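Side-chain contacts in Cas13d (uncultured Ruminococcus sp, PDB 6IV9), which binds a CRISPR RNA and uses its two HEPN domains to mature that guide RNA and to cleave target RNA: residues A[668-673]-A[679-684]; A[691-696]-A[721-726]. The protein carries 2 engineered substitutions. All coordinates share one frame; numbering follows the deposited sequence.

Contact 1 of 2, residues A[668-673]-A[679-684]. With nucleotides of chain B.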
ATOM      1  N   ARG A 668      -8.587  26.104  -9.340  1.00 28.33           N
ATOM      2  CA  ARG A 668      -8.408  26.454  -7.909  1.00 27.99           C
ATOM      3  C   ARG A 668      -6.944  26.810  -7.628  1.00 27.18           C
ATOM      4  O   ARG A 668      -6.704  27.789  -6.973  1.00 29.08           O
ATOM      5  CB  ARG A 668      -8.790  25.272  -7.024  1.00 32.56           C
ATOM      6  CG  ARG A 668     -10.280  25.025  -6.905  1.00 45.25           C
ATOM      7  CD  ARG A 668     -10.502  23.922  -5.900  1.00 54.28           C
ATOM      8  NE  ARG A 668     -11.890  23.549  -5.827  1.00 63.90           N
ATOM      9  CZ  ARG A 668     -12.409  22.541  -6.498  1.00 78.29           C
ATOM     10  NH1 ARG A 668     -13.672  22.585  -6.878  1.00 89.63           N
ATOM     11  NH2 ARG A 668     -11.663  21.495  -6.797  1.00 77.25           N
ATOM     12  N   TYR A 669      -6.010  26.013  -8.122  1.00 26.05           N
ATOM     13  CA  TYR A 669      -4.576  26.299  -7.902  1.00 25.72           C
ATOM     14  C   TYR A 669      -4.201  27.629  -8.552  1.00 26.89           C
ATOM     15  O   TYR A 669      -3.483  28.402  -7.975  1.00 25.68           O
ATOM     16  CB  TYR A 669      -3.723  25.220  -8.556  1.00 25.22           C
ATOM     17  CG  TYR A 669      -3.597  23.942  -7.777  1.00 25.78           C
ATOM     18  CD1 TYR A 669      -3.228  23.945  -6.448  1.00 24.54           C
ATOM     19  CD2 TYR A 669      -3.815  22.723  -8.386  1.00 28.07           C
ATOM     20  CE1 TYR A 669      -3.113  22.770  -5.733  1.00 28.07           C
ATOM     21  CE2 TYR A 669      -3.695  21.538  -7.692  1.00 27.62           C
ATOM     22  CZ  TYR A 669      -3.335  21.562  -6.362  1.00 29.18           C
ATOM     23  OH  TYR A 669      -3.209  20.404  -5.685  1.00 28.53           O
ATOM     24  N   TYR A 670      -4.691  27.850  -9.755  1.00 26.05           N
ATOM     25  CA  TYR A 670      -4.348  29.092 -10.479  1.00 26.83           C
ATOM     26  C   TYR A 670      -4.834  30.317  -9.696  1.00 28.73           C
ATOM     27  O   TYR A 670      -4.107  31.258  -9.559  1.00 29.42           O
ATOM     28  CB  TYR A 670      -4.954  29.042 -11.878  1.00 30.26           C
ATOM     29  CG  TYR A 670      -4.593  30.215 -12.742  1.00 26.12           C
ATOM     30  CD1 TYR A 670      -3.346  30.314 -13.311  1.00 26.94           C
ATOM     31  CD2 TYR A 670      -5.500  31.230 -12.980  1.00 31.40           C
ATOM     32  CE1 TYR A 670      -3.000  31.390 -14.098  1.00 30.85           C
ATOM     33  CE2 TYR A 670      -5.175  32.314 -13.771  1.00 29.04           C
ATOM     34  CZ  TYR A 670      -3.917  32.396 -14.327  1.00 31.13           C
ATOM     35  OH  TYR A 670      -3.577  33.455 -15.099  1.00 32.31           O
ATOM     36  N   LYS A 671      -6.051  30.269  -9.191  1.00 28.55           N
ATOM     37  CA  LYS A 671      -6.623  31.386  -8.411  1.00 34.49           C
ATOM     38  C   LYS A 671      -5.867  31.599  -7.091  1.00 36.46           C
ATOM     39  O   LYS A 671      -5.729  32.720  -6.688  1.00 31.62           O
ATOM     40  CB  LYS A 671      -8.099  31.107  -8.157  1.00 38.15           C
ATOM     41  CG  LYS A 671      -8.920  32.284  -7.671  1.00 54.42           C
ATOM     42  CD  LYS A 671     -10.386  32.155  -8.021  1.00 62.12           C
ATOM     43  CE  LYS A 671     -11.308  32.558  -6.893  1.00 71.29           C
ATOM     44  NZ  LYS A 671     -12.203  33.666  -7.296  1.00 80.35           N
ATOM     45  N   SER A 672      -5.496  30.531  -6.403  1.00 28.03           N
ATOM     46  CA  SER A 672      -4.793  30.647  -5.103  1.00 29.96           C
ATOM     47  C   SER A 672      -3.299  30.971  -5.221  1.00 31.83           C
ATOM     48  O   SER A 672      -2.787  31.560  -4.300  1.00 33.58           O
ATOM     49  CB  SER A 672      -5.032  29.440  -4.272  1.00 30.79           C
ATOM     50  OG  SER A 672      -4.517  28.310  -4.916  1.00 32.45           O
ATOM     51  N   CYS A 673      -2.631  30.554  -6.294  1.00 28.05           N
ATOM     52  CA  CYS A 673      -1.159  30.730  -6.406  1.00 27.14           C
ATOM     53  C   CYS A 673      -0.724  31.962  -7.206  1.00 31.53           C
ATOM     54  O   CYS A 673       0.357  32.434  -6.957  1.00 28.31           O
ATOM     55  CB  CYS A 673      -0.529  29.517  -7.075  1.00 28.79           C
ATOM     56  SG  CYS A 673      -0.773  27.987  -6.146  0.99 30.01           S
ATOM     57  N   MET A 679      -8.282  35.031 -15.363  1.00 32.75           N
ATOM     58  CA  MET A 679      -9.288  33.939 -15.328  1.00 37.70           C
ATOM     59  C   MET A 679      -9.849  33.620 -16.722  1.00 41.47           C
ATOM     60  O   MET A 679     -10.427  32.558 -16.873  1.00 39.77           O
ATOM     61  CB  MET A 679     -10.426  34.244 -14.359  1.00 42.03           C
ATOM     62  CG  MET A 679     -10.082  34.034 -12.894  1.00 45.93           C
ATOM     63  SD  MET A 679      -8.756  32.882 -12.472  0.60 40.43           S
ATOM     64  CE  MET A 679      -9.581  31.308 -12.643  1.00 52.79           C
ATOM     65  N   ASN A 680      -9.688  34.527 -17.687  1.00 38.57           N
ATOM     66  CA  ASN A 680     -10.209  34.329 -19.059  1.00 38.21           C
ATOM     67  C   ASN A 680      -9.203  33.542 -19.905  1.00 38.80           C
ATOM     68  O   ASN A 680      -9.552  33.148 -20.997  1.00 38.17           O
ATOM     69  CB  ASN A 680     -10.613  35.649 -19.712  1.00 41.24           C
ATOM     70  CG  ASN A 680     -12.036  36.080 -19.421  1.00 44.02           C
ATOM     71  OD1 ASN A 680     -12.812  35.350 -18.835  1.00 37.03           O
ATOM     72  ND2 ASN A 680     -12.387  37.278 -19.845  1.00 47.03           N
ATOM     73  N   SER A 681      -8.007  33.276 -19.388  1.00 34.24           N
ATOM     74  CA  SER A 681      -7.007  32.491 -20.150  1.00 33.47           C
ATOM     75  C   SER A 681      -7.434  31.021 -20.242  1.00 31.16           C
ATOM     76  O   SER A 681      -8.293  30.605 -19.502  1.00 31.88           O
ATOM     77  CB  SER A 681      -5.620  32.623 -19.586  1.00 34.74           C
ATOM     78  OG  SER A 681      -5.546  32.097 -18.287  1.00 34.21           O
ATOM     79  N   SER A 682      -6.842  30.292 -21.170  1.00 31.06           N
ATOM     80  CA  SER A 682      -7.169  28.866 -21.384  1.00 32.25           C
ATOM     81  C   SER A 682      -6.587  28.007 -20.265  1.00 32.95           C
ATOM     82  O   SER A 682      -5.665  28.441 -19.614  1.00 28.88           O
ATOM     83  CB  SER A 682      -6.620  28.415 -22.683  1.00 34.68           C
ATOM     84  OG  SER A 682      -5.221  28.398 -22.641  1.00 33.63           O
ATOM     85  N   LEU A 683      -7.096  26.790 -20.130  1.00 32.94           N
ATOM     86  CA  LEU A 683      -6.583  25.841 -19.114  1.00 33.91           C
ATOM     87  C   LEU A 683      -5.121  25.534 -19.425  1.00 32.32           C
ATOM     88  O   LEU A 683      -4.352  25.446 -18.504  1.00 30.55           O
ATOM     89  CB  LEU A 683      -7.444  24.580 -19.116  1.00 36.02           C
ATOM     90  CG  LEU A 683      -8.736  24.700 -18.320  1.00 40.60           C
ATOM     91  CD1 LEU A 683      -9.725  23.632 -18.728  1.00 45.83           C
ATOM     92  CD2 LEU A 683      -8.476  24.638 -16.833  1.00 37.20           C
ATOM     93  N   GLU A 684      -4.770  25.397 -20.699  1.00 31.65           N
ATOM     94  CA  GLU A 684      -3.358  25.126 -21.052  1.00 33.39           C
ATOM     95  C   GLU A 684      -2.497  26.314 -20.611  1.00 34.58           C
ATOM     96  O   GLU A 684      -1.393  26.088 -20.185  1.00 32.13           O
ATOM     97  CB  GLU A 684      -3.198  24.784 -22.532  1.00 39.61           C
ATOM     98  CG  GLU A 684      -1.804  24.302 -22.905  1.00 42.73           C
ATOM     99  CD  GLU A 684      -1.329  22.936 -22.414  1.00 56.71           C
ATOM    100  OE1 GLU A 684      -2.032  22.279 -21.620  1.00 59.33           O
ATOM    101  OE2 GLU A 684      -0.243  22.526 -22.826  1.00 63.76           O
TER
ATOM    102  P     U B  38      -2.795  12.001  -3.968  1.00 28.21           P
ATOM    103  OP1   U B  38      -1.634  11.285  -4.386  1.00 28.95           O
ATOM    104  OP2   U B  38      -3.130  12.188  -2.580  1.00 29.16           O
ATOM    105  O5'   U B  38      -2.639  13.431  -4.647  1.00 29.51           O
ATOM    106  C5'   U B  38      -3.523  14.431  -4.308  1.00 27.31           C
ATOM    107  C4'   U B  38      -3.429  15.547  -5.327  1.00 29.35           C
ATOM    108  O4'   U B  38      -3.689  14.997  -6.639  1.00 32.83           O
ATOM    109  C3'   U B  38      -4.517  16.580  -5.117  1.00 29.65           C
ATOM    110  O3'   U B  38      -4.005  17.558  -4.207  1.00 27.46           O
ATOM    111  C2'   U B  38      -4.743  17.129  -6.526  1.00 33.66           C
ATOM    112  O2'   U B  38      -3.750  18.057  -6.901  1.00 32.42           O
ATOM    113  C1'   U B  38      -4.511  15.888  -7.374  1.00 37.92           C
ATOM    114  N1    U B  38      -5.749  15.201  -7.749  1.00 37.28           N
ATOM    115  C2    U B  38      -5.746  14.540  -8.966  1.00 40.51           C
ATOM    116  O2    U B  38      -4.768  14.528  -9.707  1.00 39.36           O
ATOM    117  N3    U B  38      -6.917  13.876  -9.268  1.00 35.32           N
ATOM    118  C4    U B  38      -8.062  13.793  -8.475  1.00 43.89           C
ATOM    119  O4    U B  38      -9.045  13.145  -8.872  1.00 42.63           O
ATOM    120  C5    U B  38      -7.955  14.462  -7.203  1.00 48.23           C
ATOM    121  C6    U B  38      -6.828  15.130  -6.896  1.00 34.44           C
TER
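Met679 lays its sulfur against one edge of the Tyr670 ring, SD standing 3.7 Å from CD2 of Tyr670 and 3.9 Å from its CE2. The sulfur lies 88° off the ring normal, essentially in the ring plane, which makes this an edge-on Met-aromatic contact. The two side chains run past each other in opposite directions, and the methionine chain is bent at chi2 and again at chi3, so that a side chain leaving the backbone obliquely still ends on the tyrosine. Tyr670 reaches the returning chain because its CG stands opposite the backbone N (chi1 -176°). Its phenol oxygen is then gripped twice from outside the two segments, by the backbone N of Asp678 and the carboxylate of Glu689, which fix the ring at its far end. Ser681 OG stands 4.0 Å from Tyr670 OH without bonding to it and pairs instead with the carbonyl of Asp678. The architecture is a helix-loop-helix: helix 663-673 ends, the chain turns back across the Tyr670 side chain, and helix 683-696 starts behind the N-cap Ser682, whose OG caps the backbone N of Ala685. Tyr669, next along the first helix, turns to the guide RNA. Its OH makes a 2.7 Å hydrogen bond with O2' of U38 of chain B, the ribose hydroxyl meeting the ring at its edge, in plane. This bond engages the ribose 2'-hydroxyl, a group found in RNA and not DNA, and leaves the base of U38 untouched by the phenol. A phenylalanine in place of Tyr669 would probably leave that O2' without its phenol partner. Leu690 and Leu726 pack against the Tyr669 side chain from the neighbouring helices.

Contact 2 of 2, residues A[691-696]-A[721-726]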
ATOM      1  N   ALA A 691       3.396  25.984 -14.162  1.00 26.83           N
ATOM      2  CA  ALA A 691       4.685  25.321 -14.442  1.00 28.09           C
ATOM      3  C   ALA A 691       5.830  26.334 -14.354  1.00 29.67           C
ATOM      4  O   ALA A 691       6.871  25.992 -13.851  1.00 28.38           O
ATOM      5  CB  ALA A 691       4.655  24.622 -15.764  1.00 31.16           C
ATOM      6  N   ARG A 692       5.615  27.540 -14.865  1.00 32.29           N
ATOM      7  CA  ARG A 692       6.641  28.606 -14.797  1.00 33.04           C
ATOM      8  C   ARG A 692       6.896  28.990 -13.342  1.00 28.66           C
ATOM      9  O   ARG A 692       8.026  29.214 -12.996  1.00 31.00           O
ATOM     10  CB  ARG A 692       6.177  29.823 -15.586  1.00 38.41           C
ATOM     11  CG  ARG A 692       6.405  29.672 -17.074  1.00 48.28           C
ATOM     12  CD  ARG A 692       6.426  31.028 -17.744  1.00 56.17           C
ATOM     13  NE  ARG A 692       5.081  31.536 -17.921  1.00 55.68           N
ATOM     14  CZ  ARG A 692       4.196  31.069 -18.782  1.00 48.21           C
ATOM     15  NH1 ARG A 692       2.951  31.481 -18.704  1.00 43.52           N
ATOM     16  NH2 ARG A 692       4.551  30.208 -19.712  1.00 52.43           N
ATOM     17  N   MET A 693       5.847  29.062 -12.536  1.00 29.01           N
ATOM     18  CA  MET A 693       6.012  29.424 -11.111  1.00 33.64           C
ATOM     19  C   MET A 693       6.869  28.370 -10.418  1.00 34.28           C
ATOM     20  O   MET A 693       7.715  28.737  -9.645  1.00 33.21           O
ATOM     21  CB  MET A 693       4.665  29.436 -10.406  1.00 37.57           C
ATOM     22  CG  MET A 693       3.827  30.596 -10.773  1.00 48.90           C
ATOM     23  SD  MET A 693       2.570  30.828  -9.531  1.00 60.06           S
ATOM     24  CE  MET A 693       2.847  29.398  -8.506  1.00 38.46           C
ATOM     25  N   ILE A 694       6.588  27.106 -10.690  1.00 27.37           N
ATOM     26  CA  ILE A 694       7.337  25.971 -10.093  1.00 29.29           C
ATOM     27  C   ILE A 694       8.791  26.029 -10.564  1.00 31.82           C
ATOM     28  O   ILE A 694       9.684  25.881  -9.763  1.00 31.93           O
ATOM     29  CB  ILE A 694       6.640  24.655 -10.455  1.00 26.35           C
ATOM     30  CG1 ILE A 694       5.349  24.510  -9.661  1.00 27.69           C
ATOM     31  CG2 ILE A 694       7.559  23.477 -10.251  1.00 28.01           C
ATOM     32  CD1 ILE A 694       4.414  23.510 -10.210  1.00 31.36           C
ATOM     33  N   LYS A 695       9.002  26.337 -11.830  1.00 28.80           N
ATOM     34  CA  LYS A 695      10.368  26.416 -12.378  1.00 29.23           C
ATOM     35  C   LYS A 695      11.162  27.514 -11.657  1.00 31.58           C
ATOM     36  O   LYS A 695      12.349  27.359 -11.533  1.00 31.22           O
ATOM     37  CB  LYS A 695      10.296  26.719 -13.873  1.00 33.28           C
ATOM     38  CG  LYS A 695      11.632  26.906 -14.562  1.00 40.63           C
ATOM     39  CD  LYS A 695      11.524  27.608 -15.882  1.00 46.70           C
ATOM     40  CE  LYS A 695      12.275  26.929 -17.001  1.00 55.84           C
ATOM     41  NZ  LYS A 695      13.658  26.555 -16.638  1.00 63.12           N
ATOM     42  N   ASN A 696      10.492  28.588 -11.253  1.00 31.02           N
ATOM     43  CA  ASN A 696      11.144  29.805 -10.702  1.00 36.76           C
ATOM     44  C   ASN A 696      11.054  29.933  -9.183  1.00 34.05           C
ATOM     45  O   ASN A 696      11.516  30.925  -8.684  1.00 32.00           O
ATOM     46  CB  ASN A 696      10.557  31.061 -11.334  1.00 36.93           C
ATOM     47  CG  ASN A 696      10.887  31.161 -12.804  1.00 43.23           C
ATOM     48  OD1 ASN A 696      11.974  30.818 -13.227  1.00 41.04           O
ATOM     49  ND2 ASN A 696       9.938  31.611 -13.588  1.00 49.06           N
ATOM     50  N   LYS A 721       1.597  29.868   1.039  1.00 25.14           N
ATOM     51  CA  LYS A 721       1.235  28.489   1.442  1.00 28.75           C
ATOM     52  C   LYS A 721       0.717  27.703   0.236  1.00 27.07           C
ATOM     53  O   LYS A 721       1.058  26.555   0.107  1.00 22.90           O
ATOM     54  CB  LYS A 721       0.188  28.536   2.546  1.00 29.18           C
ATOM     55  CG  LYS A 721       0.717  29.050   3.869  1.00 31.77           C
ATOM     56  CD  LYS A 721      -0.361  29.419   4.817  1.00 35.72           C
ATOM     57  CE  LYS A 721      -1.238  28.256   5.188  1.00 43.07           C
ATOM     58  NZ  LYS A 721      -2.543  28.714   5.708  1.00 53.81           N
ATOM     59  N   ALA A 722      -0.106  28.343  -0.582  1.00 25.81           N
ATOM     60  CA  ALA A 722      -0.694  27.704  -1.774  1.00 27.87           C
ATOM     61  C   ALA A 722       0.410  27.338  -2.768  1.00 25.82           C
ATOM     62  O   ALA A 722       0.380  26.257  -3.292  1.00 25.12           O
ATOM     63  CB  ALA A 722      -1.710  28.626  -2.387  1.00 26.85           C
ATOM     64  N   VAL A 723       1.355  28.241  -2.990  1.00 26.08           N
ATOM     65  CA  VAL A 723       2.453  27.962  -3.954  1.00 24.02           C
ATOM     66  C   VAL A 723       3.288  26.785  -3.452  1.00 25.20           C
ATOM     67  O   VAL A 723       3.565  25.905  -4.227  1.00 22.72           O
ATOM     68  CB  VAL A 723       3.328  29.209  -4.157  1.00 27.11           C
ATOM     69  CG1 VAL A 723       4.612  28.913  -4.898  1.00 26.31           C
ATOM     70  CG2 VAL A 723       2.556  30.329  -4.823  1.00 28.84           C
ATOM     71  N   ILE A 724       3.657  26.803  -2.180  1.00 24.23           N
ATOM     72  CA  ILE A 724       4.482  25.692  -1.631  1.00 23.51           C
ATOM     73  C   ILE A 724       3.678  24.391  -1.711  1.00 21.40           C
ATOM     74  O   ILE A 724       4.236  23.380  -2.048  1.00 23.31           O
ATOM     75  CB  ILE A 724       4.921  26.013  -0.195  1.00 23.34           C
ATOM     76  CG1 ILE A 724       5.943  27.147  -0.172  1.00 28.58           C
ATOM     77  CG2 ILE A 724       5.431  24.773   0.504  1.00 26.19           C
ATOM     78  CD1 ILE A 724       6.345  27.586   1.198  1.00 30.41           C
ATOM     79  N   GLY A 725       2.395  24.451  -1.393  1.00 24.92           N
ATOM     80  CA  GLY A 725       1.594  23.222  -1.422  1.00 26.93           C
ATOM     81  C   GLY A 725       1.536  22.634  -2.813  1.00 27.08           C
ATOM     82  O   GLY A 725       1.634  21.443  -2.944  1.00 22.96           O
ATOM     83  N   LEU A 726       1.323  23.471  -3.818  1.00 23.70           N
ATOM     84  CA  LEU A 726       1.261  22.964  -5.207  1.00 24.55           C
ATOM     85  C   LEU A 726       2.619  22.412  -5.622  1.00 22.72           C
ATOM     86  O   LEU A 726       2.649  21.391  -6.235  1.00 22.65           O
ATOM     87  CB  LEU A 726       0.849  24.093  -6.148  1.00 24.49           C
ATOM     88  CG  LEU A 726       0.980  23.755  -7.627  1.00 28.59           C
ATOM     89  CD1 LEU A 726       0.101  22.580  -7.988  1.00 28.27           C
ATOM     90  CD2 LEU A 726       0.638  24.946  -8.480  1.00 35.89           C
TER
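Gly725 N bonds to Lys721 O at 2.9 Å, the shortest of the helical bonds in 721-726; Leu726 N to Ala722 O follows at 3.0 Å, and this regular turn presents Val723 and Leu726 to Met693 and Ile694 of the other helix. No hydrogen bond crosses between the segments, which meet through hydrocarbon groups alone. Met693 makes the nearest approach: its terminal methyl CE rests on both branches of Val723, 3.8 Å from CG2 and 4.0 Å from CG1. The methionine side chain leaves its helix directed at the partner, CG beside the backbone N, and then bends at its last torsion (chi3 -6°, close to eclipsed), which swings the methyl in toward the valine. The two side chains cross at a slant, and the methyl ends up facing the fork of the isopropyl group. A second, looser meeting lies alongside: CD1 at the end of Ile694 comes to 4.3 Å from CG of Leu726, the branch point of a leucine whose side chain sets out toward the other segment. The backbones come nearest at Ile694 CA and Val723 CA, 8.1 Å apart, with the touching side chains filling the interval. Cys673, from helix 663-673, touches both Met693 and Val723, while Ile697 adds to the packing on Val723 and Ala648 to that on Ile694. Two helices brought together by aliphatic side chains of this kind, with Cys673 packed against both, are typical of helix-to-helix packing in an all-helical region, here only partly buried.

How the contacts relate
Contact 1 closes before contact 2 opens along the chain, and their centres lie about 13 Å apart on the same side of the chain's centre. Both use helix 683-696: its start lies in contact 1 and its later part in contact 2. Cys673 ties them together, its CB 3.7 Å from CE of Met693 and its SG 3.5 Å from O of Ala722. Helices 663-673 and 683-696 and the long helix 713-760 thus form one packed cluster. The RNA lies beside it: Tyr669, in segment 668-673, bonds to U38 of chain B, whereas contact 2 has its nearest atom about 6 Å from the nucleic acid.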